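Local coordinates for phycocyanobilin lyase subunit beta (Nostoc sp. PCC 7120, PDB 5N3U), which associates with CpcE to form a lyase, probably required for attaching the phycocyanobilin chromophore to the alpha subunit of phycocyanin, at residues Tyr81-Leu86 against Arg112-Gly117; Asp100-Asp105 against Leu139-Phe144; Gln66-Ile71 against Leu95-Asp100; Ile38-Tyr43 against Ala50-Ala55. All coordinates share one frame; numbering follows the deposited sequence.

Contact 1: residues Tyr81-Leu86 against Arg112-Gly117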
loop_
_atom_site.group_PDB
_atom_site.type_symbol
_atom_site.label_atom_id
_atom_site.label_comp_id
_atom_site.label_asym_id
_atom_site.label_seq_id
_atom_site.Cartn_x
_atom_site.Cartn_y
_atom_site.Cartn_z
ATOM N N TYR B 81 -1.219 4.087 13.702
ATOM C CA TYR B 81 -1.195 4.840 14.957
ATOM C C TYR B 81 -2.569 5.000 15.512
ATOM O O TYR B 81 -2.747 4.857 16.733
ATOM C CB TYR B 81 -0.546 6.237 14.801
ATOM C CG TYR B 81 0.946 6.156 14.709
ATOM C CD1 TYR B 81 1.702 5.822 15.841
ATOM C CD2 TYR B 81 1.622 6.444 13.520
ATOM C CE1 TYR B 81 3.100 5.750 15.777
ATOM C CE2 TYR B 81 3.029 6.384 13.427
ATOM C CZ TYR B 81 3.751 6.007 14.568
ATOM O OH TYR B 81 5.143 5.980 14.518
ATOM N N SER B 82 -3.573 5.270 14.690
ATOM C CA SER B 82 -4.948 5.327 15.189
ATOM C C SER B 82 -5.336 4.017 15.846
ATOM O O SER B 82 -5.878 3.980 16.938
ATOM C CB SER B 82 -5.947 5.662 14.120
ATOM O OG SER B 82 -5.786 6.976 13.682
ATOM N N ILE B 83 -5.071 2.937 15.156
ATOM C CA ILE B 83 -5.435 1.629 15.636
ATOM C C ILE B 83 -4.666 1.284 16.908
ATOM O O ILE B 83 -5.205 0.694 17.824
ATOM C CB ILE B 83 -5.208 0.577 14.588
ATOM C CG1 ILE B 83 -6.043 0.892 13.318
ATOM C CG2 ILE B 83 -5.545 -0.789 15.194
ATOM C CD1 ILE B 83 -7.522 0.975 13.557
ATOM N N ARG B 84 -3.369 1.590 16.937
ATOM C CA ARG B 84 -2.581 1.343 18.121
ATOM C C ARG B 84 -3.105 2.133 19.372
ATOM O O ARG B 84 -3.108 1.639 20.493
ATOM C CB ARG B 84 -1.103 1.615 17.857
ATOM C CG ARG B 84 -0.169 1.048 18.952
ATOM C CD ARG B 84 1.318 1.015 18.553
ATOM N NE ARG B 84 1.525 0.612 17.145
ATOM C CZ ARG B 84 1.836 1.395 16.114
ATOM N NH1 ARG B 84 1.942 2.695 16.227
ATOM N NH2 ARG B 84 2.004 0.854 14.904
ATOM N N THR B 85 -3.508 3.351 19.146
ATOM C CA THR B 85 -3.993 4.216 20.143
ATOM C C THR B 85 -5.322 3.725 20.655
ATOM O O THR B 85 -5.521 3.600 21.884
ATOM C CB THR B 85 -4.141 5.597 19.586
ATOM O OG1 THR B 85 -2.876 6.043 19.110
ATOM C CG2 THR B 85 -4.610 6.543 20.613
ATOM N N LEU B 86 -6.230 3.376 19.767
ATOM C CA LEU B 86 -7.465 2.699 20.204
ATOM C C LEU B 86 -7.241 1.439 20.959
ATOM O O LEU B 86 -7.935 1.189 21.959
ATOM C CB LEU B 86 -8.364 2.393 18.979
ATOM C CG LEU B 86 -9.000 3.556 18.379
ATOM C CD1 LEU B 86 -9.396 3.323 16.917
ATOM C CD2 LEU B 86 -10.135 4.058 19.259
ATOM N N ARG B 112 -1.532 -5.926 12.587
ATOM C CA ARG B 112 -0.926 -6.458 13.759
ATOM C C ARG B 112 -1.379 -5.692 14.966
ATOM O O ARG B 112 -1.604 -6.297 16.035
ATOM C CB ARG B 112 0.600 -6.462 13.701
ATOM C CG ARG B 112 1.161 -7.411 12.604
ATOM C CD ARG B 112 2.661 -7.510 12.607
ATOM N NE ARG B 112 3.274 -6.209 12.392
ATOM C CZ ARG B 112 3.997 -5.858 11.303
ATOM N NH1 ARG B 112 4.250 -6.714 10.316
ATOM N NH2 ARG B 112 4.439 -4.644 11.213
ATOM N N ALA B 113 -1.468 -4.377 14.832
ATOM C CA ALA B 113 -1.911 -3.499 15.931
ATOM C C ALA B 113 -3.337 -3.831 16.345
ATOM O O ALA B 113 -3.661 -3.812 17.506
ATOM C CB ALA B 113 -1.782 -1.998 15.564
ATOM N N ALA B 114 -4.173 -4.153 15.357
ATOM C CA ALA B 114 -5.552 -4.460 15.606
ATOM C C ALA B 114 -5.703 -5.848 16.281
ATOM O O ALA B 114 -6.435 -5.970 17.237
ATOM C CB ALA B 114 -6.288 -4.401 14.311
ATOM N N ALA B 115 -4.914 -6.835 15.844
ATOM C CA ALA B 115 -4.907 -8.187 16.368
ATOM C C ALA B 115 -4.555 -8.179 17.847
ATOM O O ALA B 115 -5.285 -8.731 18.661
ATOM C CB ALA B 115 -3.926 -9.027 15.571
ATOM N N LYS B 116 -3.497 -7.495 18.197
ATOM C CA LYS B 116 -3.187 -7.322 19.613
ATOM C C LYS B 116 -4.309 -6.678 20.372
ATOM O O LYS B 116 -4.693 -7.160 21.442
ATOM C CB LYS B 116 -1.915 -6.546 19.810
ATOM C CG LYS B 116 -1.441 -6.473 21.270
ATOM C CD LYS B 116 -0.116 -5.728 21.390
ATOM C CE LYS B 116 0.409 -5.737 22.806
ATOM N NZ LYS B 116 1.462 -4.683 22.900
ATOM N N GLY B 117 -4.824 -5.575 19.859
ATOM C CA GLY B 117 -5.885 -4.876 20.488
ATOM C C GLY B 117 -7.165 -5.679 20.725
ATOM O O GLY B 117 -7.787 -5.566 21.771
#
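The branch methyl of I83 lies against the peptide between A113 and A114, where helix 76-89 runs beside helix 108-118. I83 CG2 comes within 3.6 Å of A114 N, and both alanine methyls flank it, with A114 CB at 3.8 Å and A113 CB at 4.0 Å. The methyl is placed there by the first torsion of I83 (chi1 -59°), which sets CG2 anti to the backbone N and swings the CG1-CD1 arm to the side of that N, toward helix 95-104. A113 CB, aimed at the facing helix, also approaches the next residue along, with R84 N at 4.2 Å. R84 runs extended as far as CD (chi1 -166°), then bends at the next torsion, and its guanidinium stands oblique to the A113 methyl; Y81 CD1 lies in the guanidinium plane, at its edge. R84 NE is hydrogen-bonded to L276 O of the lyase alpha subunit, so this arginine borders the inner packing and the subunit interface at once. With alanine methyls as the touching side chains of the second helix, the backbones come close: the CA atoms of R84 and A113 are 5.4 Å apart, and the short axes approach to 8.5 Å at 11°. This near-parallel packing of helices along one layer is characteristic of HEAT-repeat solenoids. I83 and A114 both reach helix 95-104, I83 on V97 and L98, A114 on A101 and A102. On the flanks, T85 touches helix 46-59 on one side, while A115 and K116 touch helix 151-163 on the other.

Contact 2: residues Asp100-Asp105 against Leu139-Phe144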
loop_
_atom_site.group_PDB
_atom_site.type_symbol
_atom_site.label_atom_id
_atom_site.label_comp_id
_atom_site.label_asym_id
_atom_site.label_seq_id
_atom_site.Cartn_x
_atom_site.Cartn_y
_atom_site.Cartn_z
ATOM N N ASP B 100 -12.385 -4.740 11.453
ATOM C CA ASP B 100 -12.167 -4.381 10.089
ATOM C C ASP B 100 -10.743 -4.265 9.717
ATOM O O ASP B 100 -10.334 -4.708 8.665
ATOM C CB ASP B 100 -12.779 -2.992 9.807
ATOM C CG ASP B 100 -14.185 -3.097 9.459
ATOM O OD1 ASP B 100 -14.615 -4.236 9.178
ATOM O OD2 ASP B 100 -14.917 -2.072 9.464
ATOM N N ALA B 101 -9.971 -3.615 10.552
ATOM C CA ALA B 101 -8.584 -3.465 10.376
ATOM C C ALA B 101 -7.845 -4.754 10.382
ATOM O O ALA B 101 -7.061 -5.009 9.505
ATOM C CB ALA B 101 -8.024 -2.599 11.486
ATOM N N ALA B 102 -8.126 -5.617 11.331
ATOM C CA ALA B 102 -7.492 -6.913 11.361
ATOM C C ALA B 102 -7.827 -7.790 10.172
ATOM O O ALA B 102 -6.969 -8.479 9.645
ATOM C CB ALA B 102 -7.852 -7.607 12.621
ATOM N N ALA B 103 -9.086 -7.803 9.771
ATOM C CA ALA B 103 -9.583 -8.714 8.737
ATOM C C ALA B 103 -9.411 -8.249 7.302
ATOM O O ALA B 103 -9.226 -9.099 6.410
ATOM C CB ALA B 103 -11.077 -9.024 9.000
ATOM N N THR B 104 -9.522 -6.934 7.014
ATOM C CA THR B 104 -9.581 -6.477 5.643
ATOM C C THR B 104 -8.570 -5.427 5.245
ATOM O O THR B 104 -8.432 -5.136 4.061
ATOM C CB THR B 104 -10.965 -5.997 5.262
ATOM O OG1 THR B 104 -11.356 -4.900 6.103
ATOM C CG2 THR B 104 -12.041 -7.163 5.451
ATOM N N ASP B 105 -7.844 -4.856 6.183
ATOM C CA ASP B 105 -6.780 -3.940 5.813
ATOM C C ASP B 105 -5.660 -4.677 5.108
ATOM O O ASP B 105 -5.514 -5.877 5.319
ATOM C CB ASP B 105 -6.224 -3.207 7.081
ATOM C CG ASP B 105 -5.752 -1.791 6.706
ATOM O OD1 ASP B 105 -4.732 -1.660 5.999
ATOM O OD2 ASP B 105 -6.413 -0.806 7.112
ATOM N N LEU B 139 -12.694 -13.034 19.212
ATOM C CA LEU B 139 -12.167 -14.351 19.048
ATOM C C LEU B 139 -12.383 -14.844 17.658
ATOM O O LEU B 139 -11.427 -15.317 17.021
ATOM C CB LEU B 139 -12.807 -15.311 20.113
ATOM C CG LEU B 139 -12.478 -16.784 19.926
ATOM C CD1 LEU B 139 -10.983 -17.001 20.040
ATOM C CD2 LEU B 139 -13.252 -17.671 20.932
ATOM N N GLU B 140 -13.586 -14.719 17.120
ATOM C CA GLU B 140 -13.852 -15.225 15.750
ATOM C C GLU B 140 -12.892 -14.594 14.768
ATOM O O GLU B 140 -12.391 -15.235 13.866
ATOM C CB GLU B 140 -15.299 -14.949 15.290
ATOM C CG GLU B 140 -16.360 -15.738 16.052
ATOM C CD GLU B 140 -17.848 -15.162 15.985
ATOM O OE1 GLU B 140 -18.242 -14.222 15.178
ATOM O OE2 GLU B 140 -18.656 -15.622 16.832
ATOM N N THR B 141 -12.649 -13.289 14.916
ATOM C CA THR B 141 -11.759 -12.630 13.976
ATOM C C THR B 141 -10.355 -13.095 14.158
ATOM O O THR B 141 -9.645 -13.258 13.164
ATOM C CB THR B 141 -11.833 -11.095 14.146
ATOM O OG1 THR B 141 -13.086 -10.717 13.598
ATOM C CG2 THR B 141 -10.887 -10.363 13.226
ATOM N N LEU B 142 -9.922 -13.225 15.401
ATOM C CA LEU B 142 -8.574 -13.679 15.653
ATOM C C LEU B 142 -8.322 -15.081 15.147
ATOM O O LEU B 142 -7.231 -15.380 14.655
ATOM C CB LEU B 142 -8.235 -13.598 17.105
ATOM C CG LEU B 142 -7.953 -12.203 17.639
ATOM C CD1 LEU B 142 -7.999 -12.189 19.111
ATOM C CD2 LEU B 142 -6.587 -11.724 17.237
ATOM N N LEU B 143 -9.327 -15.938 15.249
ATOM C CA LEU B 143 -9.221 -17.288 14.683
ATOM C C LEU B 143 -9.102 -17.234 13.186
ATOM O O LEU B 143 -8.277 -17.944 12.549
ATOM C CB LEU B 143 -10.410 -18.169 15.093
ATOM C CG LEU B 143 -10.571 -18.451 16.574
ATOM C CD1 LEU B 143 -11.874 -19.230 16.844
ATOM C CD2 LEU B 143 -9.393 -19.259 17.103
ATOM N N PHE B 144 -9.896 -16.373 12.573
ATOM C CA PHE B 144 -9.769 -16.197 11.149
ATOM C C PHE B 144 -8.407 -15.676 10.682
ATOM O O PHE B 144 -7.833 -16.202 9.699
ATOM C CB PHE B 144 -10.942 -15.344 10.667
ATOM C CG PHE B 144 -10.893 -14.955 9.251
ATOM C CD1 PHE B 144 -11.330 -15.826 8.302
ATOM C CD2 PHE B 144 -10.559 -13.661 8.867
ATOM C CE1 PHE B 144 -11.336 -15.478 6.997
ATOM C CE2 PHE B 144 -10.536 -13.305 7.489
ATOM C CZ PHE B 144 -10.966 -14.200 6.567
#
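The backbones of A103 and T141 mark the nearest approach, CA to CA 6.9 Å, between helix 95-104 and helix 130-145. The pair lies within the HEAT-repeat solenoid, where the two helices pack side by side although helix 108-118 comes between them in the chain. The touching groups are all methyls. T141 holds CG2 anti to its own backbone N (chi1 -73°), which presents the methyl to the neighbouring helix and leaves OG1 beside that N. The methyl then faces two successive alanines: T141 CG2 is 4.1 Å from A102 CB and 4.4 Å from A103 CB, spacings that mean ordinary, unstrained van der Waals packing. One turn further along, F144 points the same way, and its ring stays 4.5 Å away (F144 CE2 to A103 O), a looser approach than that of the threonine methyl. No hydrogen bond joins the two segments; the touch is van der Waals contact between methyls, and the small alanines let the helices approach. Their surroundings are more polar. D105 makes a salt bridge from OD2 to R79 and accepts from A107 N through OD1, while A102 O takes a bond from R111 NE; A102 also packs on A114. The lyase alpha subunit packs alongside, its S32 against E140, T141 and F144. At the start of the first segment D100 O is gripped twice by T104, one turn on: T104 N reaches it at 2.9 Å and T104 OG1 at 2.8 Å, from opposite faces of the carbonyl plane, the hydroxyl tilted 25° from that plane.

Contact 3: residues Gln66-Ile71 against Leu95-Asp100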
loop_
_atom_site.group_PDB
_atom_site.type_symbol
_atom_site.label_atom_id
_atom_site.label_comp_id
_atom_site.label_asym_id
_atom_site.label_seq_id
_atom_site.Cartn_x
_atom_site.Cartn_y
_atom_site.Cartn_z
ATOM N N GLN B 66 -13.744 10.456 18.456
ATOM C CA GLN B 66 -12.985 11.092 17.374
ATOM C C GLN B 66 -11.921 10.181 16.797
ATOM O O GLN B 66 -11.723 10.147 15.559
ATOM C CB GLN B 66 -12.387 12.408 17.867
ATOM C CG GLN B 66 -13.453 13.539 17.852
ATOM C CD GLN B 66 -13.001 14.693 18.680
ATOM O OE1 GLN B 66 -12.788 14.531 19.875
ATOM N NE2 GLN B 66 -12.797 15.834 18.070
ATOM N N LEU B 67 -11.225 9.445 17.637
ATOM C CA LEU B 67 -10.334 8.415 17.057
ATOM C C LEU B 67 -11.084 7.478 16.109
ATOM O O LEU B 67 -10.595 7.189 15.047
ATOM C CB LEU B 67 -9.693 7.614 18.083
ATOM C CG LEU B 67 -8.509 8.267 18.812
ATOM C CD1 LEU B 67 -8.284 7.534 20.105
ATOM C CD2 LEU B 67 -7.233 8.213 17.983
ATOM N N LEU B 68 -12.283 7.009 16.461
ATOM C CA LEU B 68 -13.032 6.102 15.575
ATOM C C LEU B 68 -13.501 6.702 14.262
ATOM O O LEU B 68 -13.683 5.933 13.328
ATOM C CB LEU B 68 -14.279 5.503 16.209
ATOM C CG LEU B 68 -14.040 4.658 17.409
ATOM C CD1 LEU B 68 -15.308 4.356 18.231
ATOM C CD2 LEU B 68 -13.341 3.417 17.074
ATOM N N THR B 69 -13.754 7.995 14.194
ATOM C CA THR B 69 -14.321 8.620 13.041
ATOM C C THR B 69 -13.328 9.510 12.302
ATOM O O THR B 69 -13.698 10.120 11.324
ATOM C CB THR B 69 -15.527 9.505 13.414
ATOM O OG1 THR B 69 -15.140 10.463 14.386
ATOM C CG2 THR B 69 -16.647 8.653 14.033
ATOM N N GLN B 70 -12.079 9.578 12.744
ATOM C CA GLN B 70 -11.030 10.352 12.023
ATOM C C GLN B 70 -9.865 9.429 11.701
ATOM O O GLN B 70 -8.692 9.752 11.987
ATOM C CB GLN B 70 -10.535 11.526 12.876
ATOM C CG GLN B 70 -11.689 12.518 13.061
ATOM C CD GLN B 70 -11.386 13.673 14.023
ATOM O OE1 GLN B 70 -10.242 14.016 14.265
ATOM N NE2 GLN B 70 -12.433 14.211 14.636
ATOM N N ILE B 71 -10.187 8.253 11.144
ATOM C CA ILE B 71 -9.177 7.303 10.744
ATOM C C ILE B 71 -8.754 7.680 9.318
ATOM O O ILE B 71 -9.596 7.906 8.445
ATOM C CB ILE B 71 -9.670 5.886 10.808
ATOM C CG1 ILE B 71 -9.849 5.530 12.266
ATOM C CG2 ILE B 71 -8.634 4.949 10.187
ATOM C CD1 ILE B 71 -10.550 4.241 12.461
ATOM N N LEU B 95 -14.328 -2.138 19.001
ATOM C CA LEU B 95 -14.347 -3.501 18.453
ATOM C C LEU B 95 -14.501 -3.563 16.893
ATOM O O LEU B 95 -13.694 -4.190 16.161
ATOM C CB LEU B 95 -15.467 -4.258 19.107
ATOM C CG LEU B 95 -15.665 -5.669 18.571
ATOM C CD1 LEU B 95 -14.529 -6.577 18.949
ATOM C CD2 LEU B 95 -17.001 -6.306 18.980
ATOM N N ASP B 96 -15.547 -2.943 16.380
ATOM C CA ASP B 96 -15.832 -3.100 14.914
ATOM C C ASP B 96 -14.744 -2.484 14.036
ATOM O O ASP B 96 -14.401 -3.054 13.048
ATOM C CB ASP B 96 -17.193 -2.497 14.570
ATOM C CG ASP B 96 -18.388 -3.286 15.232
ATOM O OD1 ASP B 96 -18.318 -4.540 15.556
ATOM O OD2 ASP B 96 -19.437 -2.650 15.413
ATOM N N VAL B 97 -14.197 -1.326 14.428
ATOM C CA VAL B 97 -13.042 -0.804 13.725
ATOM C C VAL B 97 -11.865 -1.757 13.770
ATOM O O VAL B 97 -11.155 -1.943 12.775
ATOM C CB VAL B 97 -12.643 0.612 14.212
ATOM C CG1 VAL B 97 -11.235 1.050 13.861
ATOM C CG2 VAL B 97 -13.638 1.597 13.618
ATOM N N LEU B 98 -11.558 -2.305 14.926
ATOM C CA LEU B 98 -10.464 -3.202 15.028
ATOM C C LEU B 98 -10.643 -4.476 14.237
ATOM O O LEU B 98 -9.714 -5.010 13.633
ATOM C CB LEU B 98 -10.160 -3.548 16.476
ATOM C CG LEU B 98 -9.202 -2.706 17.246
ATOM C CD1 LEU B 98 -9.252 -1.256 16.954
ATOM C CD2 LEU B 98 -9.313 -3.012 18.740
ATOM N N ILE B 99 -11.864 -4.954 14.201
ATOM C CA ILE B 99 -12.150 -6.155 13.370
ATOM C C ILE B 99 -11.952 -5.905 11.895
ATOM O O ILE B 99 -11.248 -6.660 11.162
ATOM C CB ILE B 99 -13.562 -6.630 13.610
ATOM C CG1 ILE B 99 -13.620 -7.296 14.943
ATOM C CG2 ILE B 99 -13.994 -7.589 12.523
ATOM C CD1 ILE B 99 -15.047 -7.713 15.308
ATOM N N ASP B 100 -12.385 -4.740 11.453
ATOM C CA ASP B 100 -12.167 -4.381 10.089
ATOM C C ASP B 100 -10.743 -4.265 9.717
ATOM O O ASP B 100 -10.334 -4.708 8.665
ATOM C CB ASP B 100 -12.779 -2.992 9.807
ATOM C CG ASP B 100 -14.185 -3.097 9.459
ATOM O OD1 ASP B 100 -14.615 -4.236 9.178
ATOM O OD2 ASP B 100 -14.917 -2.072 9.464
#
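L68 and I71 both close on V97, two residues into the segment L95-D100. At the start of that segment L95 turns away from L68 and I71, while its carbonyl O accepts the backbone bond of I99 N. D96 looks to the partner protein: its carboxylate makes a salt bridge with R75 and accepts a hydrogen bond from T66, both of the lyase alpha subunit. V97 then carries the contact, each of its methyls taking a different partner. Its CG1, anti to the backbone N (chi1 162°), meets I71 CD1 tip to tip at 3.6 Å. I71 gets there by stretching its CG1-CD1 arm (chi2 170°) out of the loop that follows helix 64-69. The other methyl, V97 CG2, touches L68 CD2 at 3.9 Å, the two chains crossing at a slant, and L68 CD2 also lies 4.1 Å from V97 CB. The contact thus joins the end of helix 64-69 to helix 95-104 within the HEAT-repeat solenoid, bridging two helices separated in the chain by helix 76-89, which I71 touches at R79. Further along, I99 reaches T141 of helix 130-145, the helix that L95 meets at A134 and A138. D100 closes the segment, its backbone N binding D96 O at 3.1 Å.

Contact 4: residues Ile38-Tyr43 against Ala50-Ala55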
loop_
_atom_site.group_PDB
_atom_site.type_symbol
_atom_site.label_atom_id
_atom_site.label_comp_id
_atom_site.label_asym_id
_atom_site.label_seq_id
_atom_site.Cartn_x
_atom_site.Cartn_y
_atom_site.Cartn_z
ATOM N N ILE B 38 -4.610 13.692 16.459
ATOM C CA ILE B 38 -4.841 12.604 15.467
ATOM C C ILE B 38 -4.145 12.990 14.146
ATOM O O ILE B 38 -3.479 12.150 13.497
ATOM C CB ILE B 38 -6.343 12.395 15.321
ATOM C CG1 ILE B 38 -6.820 11.795 16.648
ATOM C CG2 ILE B 38 -6.650 11.482 14.122
ATOM C CD1 ILE B 38 -8.294 11.914 16.733
ATOM N N ALA B 39 -4.254 14.243 13.751
ATOM C CA ALA B 39 -3.680 14.703 12.499
ATOM C C ALA B 39 -2.145 14.541 12.490
ATOM O O ALA B 39 -1.583 14.347 11.455
ATOM C CB ALA B 39 -4.046 16.143 12.248
ATOM N N VAL B 40 -1.497 14.571 13.649
ATOM C CA VAL B 40 -0.070 14.378 13.736
ATOM C C VAL B 40 0.339 13.020 13.138
ATOM O O VAL B 40 1.434 12.906 12.626
ATOM C CB VAL B 40 0.465 14.524 15.164
ATOM C CG1 VAL B 40 1.902 14.055 15.289
ATOM C CG2 VAL B 40 0.334 15.989 15.587
ATOM N N PHE B 41 -0.502 11.995 13.244
ATOM C CA PHE B 41 -0.108 10.664 12.733
ATOM C C PHE B 41 0.172 10.687 11.223
ATOM O O PHE B 41 0.902 9.880 10.707
ATOM C CB PHE B 41 -1.215 9.661 12.970
ATOM C CG PHE B 41 -1.650 9.448 14.381
ATOM C CD1 PHE B 41 -0.802 9.663 15.492
ATOM C CD2 PHE B 41 -2.909 8.946 14.603
ATOM C CE1 PHE B 41 -1.235 9.358 16.766
ATOM C CE2 PHE B 41 -3.360 8.664 15.878
ATOM C CZ PHE B 41 -2.532 8.876 16.978
ATOM N N GLY B 42 -0.356 11.640 10.512
ATOM C CA GLY B 42 -0.138 11.825 9.096
ATOM C C GLY B 42 1.219 12.394 8.679
ATOM O O GLY B 42 1.495 12.444 7.504
ATOM N N TYR B 43 2.033 12.811 9.629
ATOM C CA TYR B 43 3.357 13.330 9.363
ATOM C C TYR B 43 4.270 12.274 9.878
ATOM O O TYR B 43 4.334 11.992 11.134
ATOM C CB TYR B 43 3.641 14.542 10.216
ATOM C CG TYR B 43 2.580 15.562 10.040
ATOM C CD1 TYR B 43 2.226 16.076 8.764
ATOM C CD2 TYR B 43 1.893 16.032 11.154
ATOM C CE1 TYR B 43 1.203 17.032 8.655
ATOM C CE2 TYR B 43 0.892 16.979 11.049
ATOM C CZ TYR B 43 0.543 17.467 9.831
ATOM O OH TYR B 43 -0.476 18.386 9.868
ATOM N N ALA B 50 4.404 9.142 18.108
ATOM C CA ALA B 50 4.350 8.390 19.384
ATOM C C ALA B 50 4.011 9.300 20.568
ATOM O O ALA B 50 3.262 8.920 21.463
ATOM C CB ALA B 50 5.633 7.619 19.632
ATOM N N ILE B 51 4.448 10.548 20.522
ATOM C CA ILE B 51 4.029 11.523 21.521
ATOM C C ILE B 51 2.546 11.864 21.416
ATOM O O ILE B 51 1.841 12.006 22.436
ATOM C CB ILE B 51 4.898 12.822 21.423
ATOM C CG1 ILE B 51 6.294 12.532 21.986
ATOM C CG2 ILE B 51 4.250 14.041 22.082
ATOM C CD1 ILE B 51 7.412 13.314 21.289
ATOM N N ALA B 52 2.051 12.070 20.202
ATOM C CA ALA B 52 0.637 12.383 20.046
ATOM C C ALA B 52 -0.221 11.226 20.523
ATOM O O ALA B 52 -1.263 11.425 21.164
ATOM C CB ALA B 52 0.320 12.744 18.621
ATOM N N SER B 53 0.210 10.023 20.232
ATOM C CA SER B 53 -0.536 8.831 20.617
ATOM C C SER B 53 -0.568 8.734 22.156
ATOM O O SER B 53 -1.637 8.588 22.739
ATOM C CB SER B 53 0.086 7.616 20.037
ATOM O OG SER B 53 -0.609 6.442 20.453
ATOM N N THR B 54 0.604 8.821 22.798
ATOM C CA THR B 54 0.656 8.832 24.276
ATOM C C THR B 54 -0.309 9.840 24.893
ATOM O O THR B 54 -1.045 9.510 25.823
ATOM C CB THR B 54 2.105 9.049 24.745
ATOM O OG1 THR B 54 2.852 7.964 24.221
ATOM C CG2 THR B 54 2.213 8.979 26.301
ATOM N N ALA B 55 -0.325 11.051 24.374
ATOM C CA ALA B 55 -1.254 12.041 24.753
ATOM C C ALA B 55 -2.703 11.582 24.602
ATOM O O ALA B 55 -3.555 11.824 25.489
ATOM C CB ALA B 55 -1.044 13.300 23.931
#
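V40 and A52 supply the apolar part of this contact. A52 CB points toward the first segment and sits against the flank of the valine, 3.9 Å from V40 CB and the same from V40 CG1, the methyl that lies anti to the backbone N (chi1 169°). The F41 ring adds a looser touch, its CE1 4.2 Å from the same alanine methyl. A second kind of meeting is ring edge against backbone: F41 CE1 lies 3.8 Å from S53 N, which sits near the ring plane, and 3.9 Å from S53 CB. Within its own segment, I38 CA lies 4.2 Å above one ring face, offset toward the rim; from helix 76-89 the Y81 ring meets it at about 25° between planes. No hydrogen bond crosses the contact. S53 OG, anti to its backbone N, hydrogen-bonds T85 OG1 on helix 76-89, and T54 OG1 returns to A50 O at 2.9 Å, on the opposite face of that carbonyl from T54 N. Local backbone bonds bend the first segment: a type I turn runs from V40 to Y43, closed by Y43 N to V40 O, and G42 O accepts from N44 of a second copy of this protein. Helix 34-40 and helix 46-59, joined by a short turn and doubling back on each other, form an alpha-alpha hairpin of the kind stacked side by side in alpha solenoids.

Overall arrangement
Contact 1 is nearest the chain's centre, and contacts 1 and 2 are buried; contact 3 is a surface contact and contact 4 is partly buried near the N-terminal end. Contacts 2 and 3 share helix 95-104 and D100, and that helix also meets both helices of contact 1, so contacts 1 to 3 merge into continuous packing. Contact 4 joins them through helix 76-89 and I38, yet stays about 13 Å, nearest atoms, from contact 2. Chemistry follows place: in the two buried contacts alanine methyls meet a single branch methyl, of isoleucine or threonine, larger aliphatic side chains meet at contact 3, and an aromatic ring enters at contact 4. None has a hydrogen bond between its segments.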